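Local coordinates for protein NalD (Pseudomonas aeruginosa PAO1, PDB 5DAJ) that represses expression of the MexAB-OprM multidrug efflux pump as a secondary TetR-family regulator, probably by binding DNA, and yields to induction when novobiocin binds, at residues A55-F58 with N59-N63; A165-A168 with L169-L173; L178-P181 with R182-D185. All blocks are in the same frame, centred on the assembly; numbering follows the deposited sequence.

Contact 1 (A55-F58 with N59-N63); sequences AHLF and NEMLN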
# COMPACT_ATOMS: atom_id res chain seq x y z
N ALA A 55 20.35 4.72 0.13
CA ALA A 55 19.53 3.56 -0.29
C ALA A 55 19.96 2.29 0.41
O ALA A 55 19.12 1.49 0.83
CB ALA A 55 19.59 3.36 -1.80
N HIS A 56 21.27 2.10 0.51
CA HIS A 56 21.83 0.93 1.18
C HIS A 56 21.56 0.98 2.68
O HIS A 56 21.29 -0.05 3.28
CB HIS A 56 23.33 0.83 0.95
CG HIS A 56 23.93 -0.46 1.43
ND1 HIS A 56 24.87 -0.50 2.43
CD2 HIS A 56 23.70 -1.74 1.07
CE1 HIS A 56 25.22 -1.76 2.65
NE2 HIS A 56 24.52 -2.53 1.84
N LEU A 57 21.66 2.18 3.25
CA LEU A 57 21.35 2.41 4.67
C LEU A 57 19.91 1.99 4.94
O LEU A 57 19.63 1.19 5.83
CB LEU A 57 21.55 3.88 5.04
CG LEU A 57 21.54 4.20 6.53
CD1 LEU A 57 22.36 5.46 6.81
CD2 LEU A 57 20.14 4.38 7.10
N PHE A 58 19.00 2.54 4.13
CA PHE A 58 17.57 2.24 4.21
C PHE A 58 17.29 0.74 4.12
O PHE A 58 16.45 0.21 4.84
CB PHE A 58 16.84 2.98 3.09
CG PHE A 58 15.35 2.81 3.12
CD1 PHE A 58 14.59 3.45 4.06
CD2 PHE A 58 14.71 2.03 2.18
CE1 PHE A 58 13.22 3.31 4.08
CE2 PHE A 58 13.34 1.88 2.20
CZ PHE A 58 12.59 2.53 3.15
N ASN A 59 18.02 0.07 3.24
CA ASN A 59 17.88 -1.37 3.03
C ASN A 59 18.35 -2.20 4.23
O ASN A 59 17.71 -3.19 4.60
CB ASN A 59 18.65 -1.79 1.78
CG ASN A 59 17.92 -2.83 0.97
OD1 ASN A 59 18.45 -3.87 0.66
ND2 ASN A 59 16.67 -2.54 0.62
N GLU A 60 19.49 -1.81 4.80
CA GLU A 60 20.02 -2.43 6.02
C GLU A 60 19.04 -2.26 7.17
O GLU A 60 18.89 -3.16 8.01
CB GLU A 60 21.37 -1.82 6.40
CG GLU A 60 22.51 -2.20 5.48
CD GLU A 60 22.83 -3.69 5.51
OE1 GLU A 60 23.14 -4.22 6.60
OE2 GLU A 60 22.73 -4.33 4.44
N MSE A 61 18.36 -1.12 7.20
CA MSE A 61 17.35 -0.84 8.22
C MSE A 61 16.20 -1.80 8.09
O MSE A 61 15.80 -2.45 9.05
CB MSE A 61 16.87 0.61 8.11
CG MSE A 61 15.92 1.00 9.24
SE MSE A 61 15.17 2.78 8.90
CE MSE A 61 16.77 3.65 9.59
N LEU A 62 15.68 -1.95 6.89
CA LEU A 62 14.58 -2.87 6.64
C LEU A 62 14.91 -4.30 6.96
O LEU A 62 14.10 -5.03 7.43
CB LEU A 62 14.17 -2.79 5.20
CG LEU A 62 13.54 -1.48 4.81
CD1 LEU A 62 13.52 -1.37 3.31
CD2 LEU A 62 12.14 -1.42 5.34
N ASN A 63 16.12 -4.70 6.69
CA ASN A 63 16.61 -6.05 7.00
C ASN A 63 16.47 -6.44 8.47
O ASN A 63 16.26 -7.61 8.77
CB ASN A 63 18.08 -6.20 6.63
CG ASN A 63 18.30 -6.47 5.16
OD1 ASN A 63 17.35 -6.62 4.38
ND2 ASN A 63 19.57 -6.52 4.77
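Phe58 meets Leu62 one turn further along helix 54-63, the helix that follows the predicted helix-turn-helix motif of this TetR-family repressor. Leu62 CG lies over one face of the Phe58 ring, toward its rim, and the branch that touches is CD1, 3.4 Å from Phe58 CE2. The Phe58 ring leaves the helix with CG anti to the backbone N (chi1 -177°). It reaches Ile111 and Leu112 of helix 103-114 and Ala125 of helix 123-145. Leu62 packs on Ile108, so the pair helps to join the DNA-binding part to the helices of the C-terminal region.

Asn59 stays closer to the backbone. Its N donates to Ala55 O at 3.0 Å, and its CB sits 3.4 Å from the same Ala55 O. Its side chain reaches Arg128 of helix 123-145 and Arg66.

On another side of the helix His56 and Glu60 run alongside each other and point the same way. Glu60 CG stands over a face of the His56 ring, 4.2 Å from its centroid, in a CH-pi contact. The ring and carboxylate planes are 33° apart. The polar ends are held from outside: Glu60 OE1 forms a salt bridge with Arg12, and His56 ND1 bonds to Phe51 O. The other carboxylate oxygen, Glu60 OE2, comes to 3.6 Å from His56 NE2.

Contact 2 (A165-A168 with L169-L173); sequences ALHA and LILGL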
# COMPACT_ATOMS: atom_id res chain seq x y z
N ALA A 165 -3.56 -12.54 -4.83
CA ALA A 165 -4.73 -12.07 -4.08
C ALA A 165 -4.41 -11.99 -2.60
O ALA A 165 -4.66 -10.97 -1.95
CB ALA A 165 -5.93 -12.98 -4.31
N LEU A 166 -3.81 -13.06 -2.08
CA LEU A 166 -3.45 -13.14 -0.66
C LEU A 166 -2.46 -12.05 -0.27
O LEU A 166 -2.68 -11.33 0.69
CB LEU A 166 -2.86 -14.50 -0.29
CG LEU A 166 -2.41 -14.64 1.18
CD1 LEU A 166 -3.51 -14.32 2.17
CD2 LEU A 166 -1.89 -16.04 1.44
N HIS A 167 -1.38 -11.94 -1.03
CA HIS A 167 -0.34 -10.96 -0.72
C HIS A 167 -0.89 -9.53 -0.75
O HIS A 167 -0.53 -8.71 0.12
CB HIS A 167 0.85 -11.04 -1.67
CG HIS A 167 1.90 -10.02 -1.36
ND1 HIS A 167 1.99 -8.82 -2.03
CD2 HIS A 167 2.85 -9.98 -0.40
CE1 HIS A 167 2.97 -8.10 -1.52
NE2 HIS A 167 3.51 -8.78 -0.53
N ALA A 168 -1.70 -9.23 -1.75
CA ALA A 168 -2.33 -7.92 -1.87
C ALA A 168 -3.15 -7.60 -0.62
O ALA A 168 -3.06 -6.49 -0.10
CB ALA A 168 -3.21 -7.86 -3.11
N LEU A 169 -3.91 -8.57 -0.13
CA LEU A 169 -4.69 -8.38 1.10
C LEU A 169 -3.80 -8.05 2.30
O LEU A 169 -4.07 -7.09 3.01
CB LEU A 169 -5.54 -9.60 1.43
CG LEU A 169 -6.30 -9.51 2.76
CD1 LEU A 169 -7.27 -8.35 2.77
CD2 LEU A 169 -7.04 -10.81 3.03
N ILE A 170 -2.75 -8.84 2.50
CA ILE A 170 -1.80 -8.60 3.61
C ILE A 170 -1.19 -7.21 3.50
O ILE A 170 -1.15 -6.45 4.47
CB ILE A 170 -0.64 -9.62 3.67
CG1 ILE A 170 -1.15 -11.06 3.72
CG2 ILE A 170 0.24 -9.35 4.89
CD1 ILE A 170 -2.18 -11.34 4.79
N LEU A 171 -0.69 -6.89 2.31
CA LEU A 171 -0.07 -5.60 2.04
C LEU A 171 -1.03 -4.45 2.31
O LEU A 171 -0.65 -3.45 2.91
CB LEU A 171 0.41 -5.53 0.60
CG LEU A 171 1.05 -4.22 0.14
CD1 LEU A 171 2.30 -3.89 0.93
CD2 LEU A 171 1.37 -4.30 -1.34
N GLY A 172 -2.26 -4.62 1.85
CA GLY A 172 -3.31 -3.62 2.03
C GLY A 172 -3.66 -3.37 3.49
O GLY A 172 -3.83 -2.23 3.90
N LEU A 173 -3.76 -4.45 4.26
CA LEU A 173 -4.03 -4.34 5.69
C LEU A 173 -2.94 -3.56 6.42
O LEU A 173 -3.23 -2.68 7.23
CB LEU A 173 -4.18 -5.73 6.33
CG LEU A 173 -5.43 -6.51 5.94
CD1 LEU A 173 -5.31 -7.93 6.45
CD2 LEU A 173 -6.68 -5.85 6.48
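Leu166 and Ile170 lie side by side on helix 159-179, one turn apart and pointing the same way. Their CD1 methyls meet, with Leu166 CD1 4.2 Å from Ile170 CD1. The first torsions of the two differ. Leu166 puts CG beside its carbonyl carbon (chi1 178°), which turns the chain toward the next turn. Ile170 holds CG1 beside its own backbone N (chi1 -55°), and CG1 therefore lies 3.4 Å from Leu166 O. That same oxygen accepts Ile170 N at 3.1 Å in a nearly straight helical bond.

His167 and Leu171 meet at a single pair of atoms. Both chains extend anti to their backbone N, and the two cross at a slant. The only side-chain approach is Leu171 CD2 to His167 CE1, at 4.1 Å. The imidazole has its polar partner across the dimer, where ND1 bonds to Asp176 OD2 of the second subunit.

Gly172 N donates to Ala168 O at 2.8 Å, so the helix runs on regularly past the small residues. Ala168 packs on Leu173 of the second subunit, and Leu169 on its Ala165. Within the chain, Leu166 and Ile170 face helices 84-101 and 186-201, while His167 touches helix 123-145.

Contact 3 (L178-P181 with R182-D185); sequences LRDP and RLFD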
# COMPACT_ATOMS: atom_id res chain seq x y z
N LEU A 178 -1.38 1.20 9.11
CA LEU A 178 -0.28 2.14 9.35
C LEU A 178 -0.64 3.57 8.95
O LEU A 178 -0.21 4.52 9.60
CB LEU A 178 0.96 1.70 8.60
CG LEU A 178 1.60 0.40 9.08
CD1 LEU A 178 2.59 -0.15 8.05
CD2 LEU A 178 2.27 0.58 10.43
N ARG A 179 -1.45 3.72 7.91
CA ARG A 179 -2.01 5.04 7.51
C ARG A 179 -3.00 5.56 8.57
O ARG A 179 -2.94 6.71 8.95
CB ARG A 179 -2.70 4.95 6.14
CG ARG A 179 -3.27 6.27 5.61
CD ARG A 179 -4.04 6.10 4.31
NE ARG A 179 -4.97 4.96 4.37
CZ ARG A 179 -6.15 4.96 4.99
NH1 ARG A 179 -6.62 6.05 5.60
NH2 ARG A 179 -6.88 3.87 4.99
N ASP A 180 -3.90 4.68 9.01
CA ASP A 180 -4.95 5.02 10.00
C ASP A 180 -5.17 3.84 10.96
O ASP A 180 -5.93 2.92 10.66
CB ASP A 180 -6.26 5.38 9.29
CG ASP A 180 -7.40 5.69 10.26
OD1 ASP A 180 -7.15 5.84 11.48
OD2 ASP A 180 -8.56 5.80 9.80
N PRO A 181 -4.51 3.87 12.13
CA PRO A 181 -4.64 2.77 13.11
C PRO A 181 -5.98 2.67 13.85
O PRO A 181 -6.20 1.72 14.59
CB PRO A 181 -3.50 3.02 14.11
CG PRO A 181 -3.07 4.42 13.90
CD PRO A 181 -3.41 4.78 12.48
N ARG A 182 -6.87 3.64 13.64
CA ARG A 182 -8.25 3.55 14.15
C ARG A 182 -9.11 2.54 13.38
O ARG A 182 -10.15 2.13 13.88
CB ARG A 182 -8.95 4.91 14.06
CG ARG A 182 -8.27 6.09 14.74
CD ARG A 182 -8.95 7.39 14.29
NE ARG A 182 -8.61 7.77 12.92
CZ ARG A 182 -9.39 8.45 12.07
NH1 ARG A 182 -10.61 8.84 12.42
NH2 ARG A 182 -8.95 8.73 10.85
N LEU A 183 -8.68 2.17 12.17
CA LEU A 183 -9.50 1.31 11.28
C LEU A 183 -9.84 -0.02 11.88
O LEU A 183 -10.99 -0.47 11.77
CB LEU A 183 -8.79 1.07 9.94
CG LEU A 183 -8.96 2.16 8.88
CD1 LEU A 183 -8.09 1.81 7.68
CD2 LEU A 183 -10.40 2.34 8.46
N PHE A 184 -8.86 -0.66 12.49
CA PHE A 184 -9.10 -1.93 13.16
C PHE A 184 -8.04 -2.24 14.21
O PHE A 184 -7.04 -1.54 14.32
CB PHE A 184 -9.21 -3.08 12.14
CG PHE A 184 -7.97 -3.34 11.34
CD1 PHE A 184 -6.95 -4.13 11.84
CD2 PHE A 184 -7.83 -2.82 10.07
CE1 PHE A 184 -5.80 -4.38 11.10
CE2 PHE A 184 -6.69 -3.06 9.32
CZ PHE A 184 -5.67 -3.84 9.84
N ASP A 185 -8.32 -3.29 14.97
CA ASP A 185 -7.42 -3.78 16.00
C ASP A 185 -6.67 -5.01 15.47
O ASP A 185 -7.26 -6.09 15.34
CB ASP A 185 -8.22 -4.15 17.25
CG ASP A 185 -7.36 -4.77 18.32
OD1 ASP A 185 -6.23 -4.29 18.55
OD2 ASP A 185 -7.83 -5.74 18.96
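A type I beta turn from Asp180 to Leu183 follows the end of helix 159-179 and begins the link to helix 186-201. It is closed by Leu183 N, which donates to Asp180 O at 3.2 Å from above the carbonyl plane.

The Asp180 side chain makes an Asx turn over the same corner. Its CG is anti to the backbone N (chi1 178°), which brings OD1 within 3.1 Å of Arg182 N. Arg182 NE also bonds to OD1, at 2.8 Å, as part of a salt bridge. The two donors reach OD1 from opposite faces of the carboxylate. The NE approach is on the syn side but well bent, with an N-H...O angle of 130°. The carboxylate and guanidinium planes are 32° apart. Arg182 NH2 lies 3.1 Å from Asp180 OD2, beside this bridge. Two grips on one oxygen would limit rotation of the carboxylate.

Arg179 bends at chi3. The Arg179 and Leu183 side chains cross at a slant, with Arg179 NH2 3.6 Å from Leu183 CD1. The guanidinium is shared: NH2 forms a salt bridge with Asp176, and NH1 bonds to Asn130 of the second subunit.

The turn sits at the dimer interface. Arg182 packs on Gln134 and Leu183 on Ile137, both in helix 123-145 of the second subunit. Phe184 then turns back onto Leu173 of helix 159-179 and Leu193 of helix 186-201.

In the fold
Following the chain from the N terminus, contact 1 comes first, on helix 54-63. Contacts 2 and 3 come much later, at the middle and end of helix 159-179. The three are in series; none nests in or crosses another. Contacts 1 and 2 are turns within helices, and contact 3 closes a tight turn between helices 159-179 and 186-201. Contact 1 lies about 23 Å from contact 2, centre to centre, on opposite sides of the chain's centre. Contacts 2 and 3 touch through Leu173 O and Phe184 CZ, 3.8 Å apart. Both also meet the second subunit. Contact 1 touches no other chain; its helix lies between the predicted DNA-binding motif and the C-terminal helices.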